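Local structure of homocysteine S-methyltransferase (Escherichia coli, 5DMM) at residues Gln147-His150 / Arg151-Glu155; Thr169-Asn172 / Phe173-Glu177; Asp205-Leu209 / Arg210-Ala214. The protein catalyses zinc-dependent methyl transfer from S-methylmethionine, or less efficiently S-adenosylmethionine, to homocysteine, giving methionine. All coordinates share one frame; numbering follows the deposited sequence.

Overall arrangement
The three interactions follow one another along the chain of a TIM-barrel enzyme. Interaction 1 lies within helix 143-159. Interaction 2 starts the next helix, 173-183, just after strand 164-170. Interaction 3 starts helix 209-217, which follows strands 191-197 and 202-203. Centres of interactions 1 and 2 are about 14 Å apart, and a hydrogen bond from His150 NE2 to Glu175 OE2 joins them. Centres of 2 and 3 are about 10 Å apart, and Asp205 OD2 is hydrogen-bonded to Phe173 N. Interactions 1 and 3 do not touch. Interaction 2 thus lies between helix 143-159 and the loop leading into helix 209-217, and carries Thr169 of the homocysteine pocket.

Interaction 1. Residues Gln147-His150 / Arg151-Glu155; sequences QAFH and RPRVE
His150 swings CG beside its own backbone N (chi1 -79°), while Arg153 sends CG anti to its N and then bends at chi3 (54°). The two side chains therefore run side by side and point the same way. Both belong to helix 143-159 of the TIM barrel, which is kinked at Pro152. Arg153 NH2 lies 3.3 Å from His150 ND1, and the imidazole and guanidinium planes are 21° apart. One water bridges the pair. It donates to His150 O, accepts from Arg153 NE at 2.8 Å, and bonds His150 ND1 in the plane of the ring. The far nitrogen, His150 NE2, is hydrogen-bonded to Glu175, so both ring nitrogens have partners and the ring's rotation is fixed. Phe149 CD2 sits over the centre of one imidazole face. The Phe149 ring stands nearly perpendicular to the Arg153 guanidinium. Arg153 NH1 reaches on to Ser70 O, linking the helix to a neighbouring loop.

Pro152 has no N-H to give, so the turn opens. Its CD instead lies 3.3 Å from Ala148 O. Before the kink, Arg151 N bonds Gln147 O at 2.8 Å. After it, His150 O takes a weak bond from Arg153 N and a nearly straight one from Val154 N at 3.1 Å.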
# COMPACT_ATOMS: atom_id res chain seq x y z
N GLN A 147 -15.95 -6.63 -6.82
CA GLN A 147 -15.00 -7.57 -7.40
C GLN A 147 -14.71 -7.23 -8.87
O GLN A 147 -13.56 -7.33 -9.30
CB GLN A 147 -15.51 -9.00 -7.23
CG GLN A 147 -15.44 -9.48 -5.78
CD GLN A 147 -15.92 -10.90 -5.57
OE1 GLN A 147 -16.68 -11.43 -6.39
NE2 GLN A 147 -15.50 -11.52 -4.47
N ALA A 148 -15.72 -6.80 -9.62
CA ALA A 148 -15.49 -6.37 -11.00
C ALA A 148 -14.60 -5.13 -11.08
O ALA A 148 -13.80 -4.99 -12.01
CB ALA A 148 -16.82 -6.09 -11.70
N PHE A 149 -14.74 -4.24 -10.10
CA PHE A 149 -13.91 -3.04 -10.03
C PHE A 149 -12.45 -3.39 -9.77
O PHE A 149 -11.55 -2.85 -10.40
CB PHE A 149 -14.41 -2.09 -8.93
CG PHE A 149 -13.45 -0.97 -8.59
CD1 PHE A 149 -13.35 0.16 -9.39
CD2 PHE A 149 -12.66 -1.05 -7.46
CE1 PHE A 149 -12.48 1.19 -9.08
CE2 PHE A 149 -11.78 -0.01 -7.13
CZ PHE A 149 -11.69 1.10 -7.94
N HIS A 150 -12.23 -4.32 -8.84
CA HIS A 150 -10.88 -4.64 -8.40
C HIS A 150 -10.15 -5.68 -9.24
O HIS A 150 -8.92 -5.66 -9.32
CB HIS A 150 -10.92 -5.14 -6.95
CG HIS A 150 -11.03 -4.05 -5.94
ND1 HIS A 150 -10.02 -3.14 -5.72
CD2 HIS A 150 -12.03 -3.72 -5.09
CE1 HIS A 150 -10.39 -2.31 -4.76
NE2 HIS A 150 -11.61 -2.64 -4.36
N ARG A 151 -10.90 -6.61 -9.84
CA ARG A 151 -10.30 -7.76 -10.52
C ARG A 151 -9.20 -7.45 -11.55
O ARG A 151 -8.12 -8.04 -11.47
CB ARG A 151 -11.40 -8.60 -11.19
CG ARG A 151 -10.86 -9.81 -11.95
CD ARG A 151 -11.99 -10.72 -12.46
NE ARG A 151 -12.76 -11.32 -11.37
CZ ARG A 151 -14.02 -11.01 -11.08
NH1 ARG A 151 -14.67 -10.12 -11.81
NH2 ARG A 151 -14.63 -11.60 -10.06
N PRO A 152 -9.44 -6.55 -12.52
CA PRO A 152 -8.39 -6.31 -13.53
C PRO A 152 -7.05 -5.83 -12.95
O PRO A 152 -5.99 -6.22 -13.46
CB PRO A 152 -8.97 -5.21 -14.42
CG PRO A 152 -10.40 -5.13 -14.11
CD PRO A 152 -10.60 -5.66 -12.73
N ARG A 153 -7.10 -5.00 -11.92
CA ARG A 153 -5.86 -4.50 -11.31
C ARG A 153 -5.16 -5.61 -10.52
O ARG A 153 -3.93 -5.72 -10.57
CB ARG A 153 -6.14 -3.29 -10.41
CG ARG A 153 -4.92 -2.87 -9.57
CD ARG A 153 -5.16 -1.54 -8.87
NE ARG A 153 -6.39 -1.57 -8.09
CZ ARG A 153 -6.87 -0.54 -7.40
NH1 ARG A 153 -6.21 0.62 -7.39
NH2 ARG A 153 -8.00 -0.67 -6.72
N VAL A 154 -5.92 -6.42 -9.79
CA VAL A 154 -5.31 -7.55 -9.09
C VAL A 154 -4.60 -8.45 -10.09
O VAL A 154 -3.46 -8.84 -9.89
CB VAL A 154 -6.36 -8.37 -8.29
CG1 VAL A 154 -5.78 -9.70 -7.86
CG2 VAL A 154 -6.82 -7.57 -7.07
N GLU A 155 -5.27 -8.77 -11.20
CA GLU A 155 -4.67 -9.64 -12.20
C GLU A 155 -3.41 -9.03 -12.82
O GLU A 155 -2.39 -9.70 -12.95
CB GLU A 155 -5.71 -10.01 -13.26
CG GLU A 155 -6.69 -11.03 -12.71
CD GLU A 155 -7.74 -11.52 -13.71
OE1 GLU A 155 -7.71 -11.10 -14.89
OE2 GLU A 155 -8.61 -12.32 -13.30
O HOH W 1 -17.64 -12.12 -8.62
O HOH W 2 -7.74 -3.97 -7.39

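Interaction 2. Residues Thr169-Asn172 / Phe173-Glu177; sequences TLPN and FSEIE
Asn172 meets Ser174 and Glu175 as the N-cap of helix 173-183, where strand 164-170 of the TIM barrel gives way to its helix. Its CB lies 4.1 Å from Glu175 OE1. Its CG is anti to the backbone N (chi1 -178°), which turns the amide back over the first turn of the helix. At the tip, OD1 accepts two bonds. Glu175 N donates at 2.8 Å, in the carbonyl plane, with an N-H...O angle of 156°. Ser174 OG donates at 2.7 Å, on a lone pair. The other branch, ND2, is hydrogen-bonded to Gly137 O, so both ends of the amide are held and its flip is fixed. The backbone joins in, with Ile176 N bonded to Asn172 O at 3.0 Å.

Glu175 extends its chain back toward the strand end. A water accepts from Asn172 N and donates to Glu175 OE1 at 2.8 Å. The same OE1 bonds Tyr139 OH, and OE2 bonds Tyr125 N as well as the histidine of helix 143-159. On the apolar side, Leu170 CD1 packs on Ile176 CG1 at 4.0 Å, the two side chains crossing obliquely. The cap satisfies an N-H at the start of the helix. The several donors around the buried Glu175 carboxylate would be expected to favour its charged form.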
# COMPACT_ATOMS: atom_id res chain seq x y z
N THR A 169 -5.58 1.89 2.52
CA THR A 169 -6.46 3.04 2.68
C THR A 169 -7.94 2.61 2.59
O THR A 169 -8.80 3.35 2.10
CB THR A 169 -6.17 4.13 1.60
OG1 THR A 169 -4.77 4.15 1.30
CG2 THR A 169 -6.58 5.52 2.09
N LEU A 170 -8.23 1.41 3.09
CA LEU A 170 -9.55 0.80 2.97
C LEU A 170 -10.50 1.26 4.09
O LEU A 170 -10.19 1.06 5.26
CB LEU A 170 -9.43 -0.73 3.00
CG LEU A 170 -8.43 -1.39 2.03
CD1 LEU A 170 -8.39 -2.88 2.29
CD2 LEU A 170 -8.80 -1.10 0.58
N PRO A 171 -11.65 1.85 3.73
CA PRO A 171 -12.58 2.42 4.71
C PRO A 171 -13.86 1.63 4.91
O PRO A 171 -14.62 1.95 5.83
CB PRO A 171 -12.91 3.76 4.09
CG PRO A 171 -12.98 3.42 2.60
CD PRO A 171 -11.96 2.31 2.37
N ASN A 172 -14.10 0.64 4.05
CA ASN A 172 -15.41 0.01 3.91
C ASN A 172 -15.33 -1.51 4.10
O ASN A 172 -14.58 -2.20 3.40
CB ASN A 172 -15.98 0.35 2.53
CG ASN A 172 -17.36 -0.24 2.29
OD1 ASN A 172 -17.50 -1.44 2.08
ND2 ASN A 172 -18.38 0.62 2.31
N PHE A 173 -16.10 -2.02 5.06
CA PHE A 173 -16.08 -3.43 5.45
C PHE A 173 -16.58 -4.35 4.35
O PHE A 173 -15.99 -5.40 4.11
CB PHE A 173 -16.92 -3.62 6.72
CG PHE A 173 -16.79 -4.98 7.34
CD1 PHE A 173 -15.55 -5.56 7.53
CD2 PHE A 173 -17.92 -5.66 7.77
CE1 PHE A 173 -15.44 -6.82 8.13
CE2 PHE A 173 -17.81 -6.91 8.37
CZ PHE A 173 -16.57 -7.50 8.55
N SER A 174 -17.67 -3.97 3.68
CA SER A 174 -18.22 -4.84 2.65
C SER A 174 -17.22 -4.98 1.50
O SER A 174 -17.08 -6.05 0.92
CB SER A 174 -19.58 -4.33 2.15
OG SER A 174 -19.45 -3.14 1.39
N GLU A 175 -16.49 -3.90 1.20
CA GLU A 175 -15.46 -3.97 0.16
C GLU A 175 -14.27 -4.83 0.63
O GLU A 175 -13.70 -5.59 -0.15
CB GLU A 175 -15.01 -2.56 -0.23
CG GLU A 175 -13.81 -2.53 -1.17
CD GLU A 175 -13.37 -1.13 -1.53
OE1 GLU A 175 -13.59 -0.19 -0.72
OE2 GLU A 175 -12.82 -0.95 -2.63
N ILE A 176 -13.92 -4.73 1.91
CA ILE A 176 -12.86 -5.56 2.45
C ILE A 176 -13.21 -7.05 2.30
O ILE A 176 -12.36 -7.85 1.90
CB ILE A 176 -12.58 -5.20 3.93
CG1 ILE A 176 -11.85 -3.85 4.00
CG2 ILE A 176 -11.76 -6.30 4.60
CD1 ILE A 176 -11.83 -3.21 5.38
N GLU A 177 -14.45 -7.41 2.59
CA GLU A 177 -14.92 -8.79 2.40
C GLU A 177 -14.81 -9.24 0.95
O GLU A 177 -14.30 -10.31 0.65
CB GLU A 177 -16.38 -8.94 2.85
CG GLU A 177 -16.66 -8.47 4.26
CD GLU A 177 -18.15 -8.40 4.55
OE1 GLU A 177 -18.95 -9.03 3.81
OE2 GLU A 177 -18.53 -7.70 5.52
O HOH W 3 -12.69 -0.77 1.91

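Interaction 3. Residues Asp205-Leu209 / Arg210-Ala214; sequences DGTPL and RDVVA
Pro208 sets its ring against two side chains of the following helix, Arg210 and Asp211. Arg210 brings one face of its guanidinium over Pro208 CB, which lies under the face centre, 3.9 Å from NH2. The proline ring stands nearly upright to that plane. Two torsions bring the group there. Arg210 CG takes the position between the backbone N and carbonyl carbon (chi1 72°), and the chain then bends at chi3 (96°). Asp211 crosses the same ring at a slant, and its OD2 touches Pro208 CD at 3.4 Å. Thr207 turns its methyl to the helix. CG2 touches Asp211 CB at 3.9 Å and also Val212 CG2; the Thr207 and Val212 side chains cross at about a right angle. Both also pack on Phe173 of helix 173-183.

The hydroxyl branch of Thr207 serves the loop instead. Thr207 OG1 donates to Asp205 OD1 at 2.8 Å, on the syn side of the carboxylate. Thr207 N reaches the same oxygen at 3.0 Å, on the anti side. Both come from one face of the carboxylate plane. The other oxygen, Asp205 OD2, is hydrogen-bonded to Phe173 N.

Backbone bonds begin the helix. Asp211 N bonds Pro208 O at 3.0 Å, and Val213 N bonds Leu209 O at 2.9 Å. An Asx turn at Asp205 leads through Gly206 to a proline N-cap, and so into helix 209-217 of the TIM barrel.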
# COMPACT_ATOMS: atom_id res chain seq x y z
N ASP A 205 -16.06 3.45 8.08
CA ASP A 205 -17.50 3.25 7.88
C ASP A 205 -18.26 2.85 9.15
O ASP A 205 -19.46 2.60 9.10
CB ASP A 205 -17.76 2.21 6.79
CG ASP A 205 -17.46 0.78 7.22
OD1 ASP A 205 -16.97 0.55 8.35
OD2 ASP A 205 -17.70 -0.14 6.41
N GLY A 206 -17.55 2.76 10.28
CA GLY A 206 -18.19 2.47 11.55
C GLY A 206 -17.97 1.07 12.12
O GLY A 206 -18.25 0.83 13.30
N THR A 207 -17.48 0.15 11.30
CA THR A 207 -17.29 -1.24 11.72
C THR A 207 -16.26 -1.37 12.85
O THR A 207 -15.16 -0.86 12.74
CB THR A 207 -16.84 -2.12 10.53
OG1 THR A 207 -17.72 -1.93 9.42
CG2 THR A 207 -16.84 -3.60 10.92
N PRO A 208 -16.62 -2.07 13.93
CA PRO A 208 -15.63 -2.37 14.96
C PRO A 208 -14.44 -3.15 14.38
O PRO A 208 -14.64 -4.08 13.61
CB PRO A 208 -16.42 -3.24 15.96
CG PRO A 208 -17.85 -2.83 15.75
CD PRO A 208 -17.96 -2.60 14.27
N LEU A 209 -13.22 -2.77 14.74
CA LEU A 209 -12.05 -3.45 14.20
C LEU A 209 -12.01 -4.93 14.57
O LEU A 209 -11.45 -5.73 13.82
CB LEU A 209 -10.77 -2.75 14.66
CG LEU A 209 -10.47 -1.45 13.91
CD1 LEU A 209 -9.31 -0.71 14.57
CD2 LEU A 209 -10.15 -1.76 12.45
N ARG A 210 -12.60 -5.32 15.71
CA ARG A 210 -12.64 -6.73 16.07
C ARG A 210 -13.35 -7.53 14.97
O ARG A 210 -12.97 -8.67 14.68
CB ARG A 210 -13.34 -6.93 17.44
CG ARG A 210 -14.84 -6.71 17.44
CD ARG A 210 -15.46 -6.92 18.84
NE ARG A 210 -15.60 -5.63 19.51
CZ ARG A 210 -16.72 -4.91 19.51
NH1 ARG A 210 -16.75 -3.73 20.13
NH2 ARG A 210 -17.80 -5.37 18.91
N ASP A 211 -14.36 -6.94 14.34
CA ASP A 211 -15.09 -7.62 13.27
C ASP A 211 -14.26 -7.73 11.99
O ASP A 211 -14.37 -8.72 11.26
CB ASP A 211 -16.41 -6.89 12.97
CG ASP A 211 -17.37 -6.93 14.15
OD1 ASP A 211 -17.26 -7.86 14.96
OD2 ASP A 211 -18.24 -6.03 14.25
N VAL A 212 -13.44 -6.72 11.72
CA VAL A 212 -12.59 -6.72 10.53
C VAL A 212 -11.52 -7.79 10.69
O VAL A 212 -11.29 -8.59 9.79
CB VAL A 212 -11.94 -5.35 10.28
CG1 VAL A 212 -11.11 -5.39 9.00
CG2 VAL A 212 -13.02 -4.27 10.19
N VAL A 213 -10.88 -7.81 11.86
CA VAL A 213 -9.83 -8.77 12.15
C VAL A 213 -10.39 -10.19 12.12
O VAL A 213 -9.77 -11.10 11.56
CB VAL A 213 -9.18 -8.50 13.53
CG1 VAL A 213 -8.24 -9.63 13.92
CG2 VAL A 213 -8.45 -7.16 13.53
N ALA A 214 -11.56 -10.38 12.72
CA ALA A 214 -12.18 -11.70 12.77
C ALA A 214 -12.47 -12.20 11.36
O ALA A 214 -12.22 -13.37 11.04
CB ALA A 214 -13.46 -11.66 13.60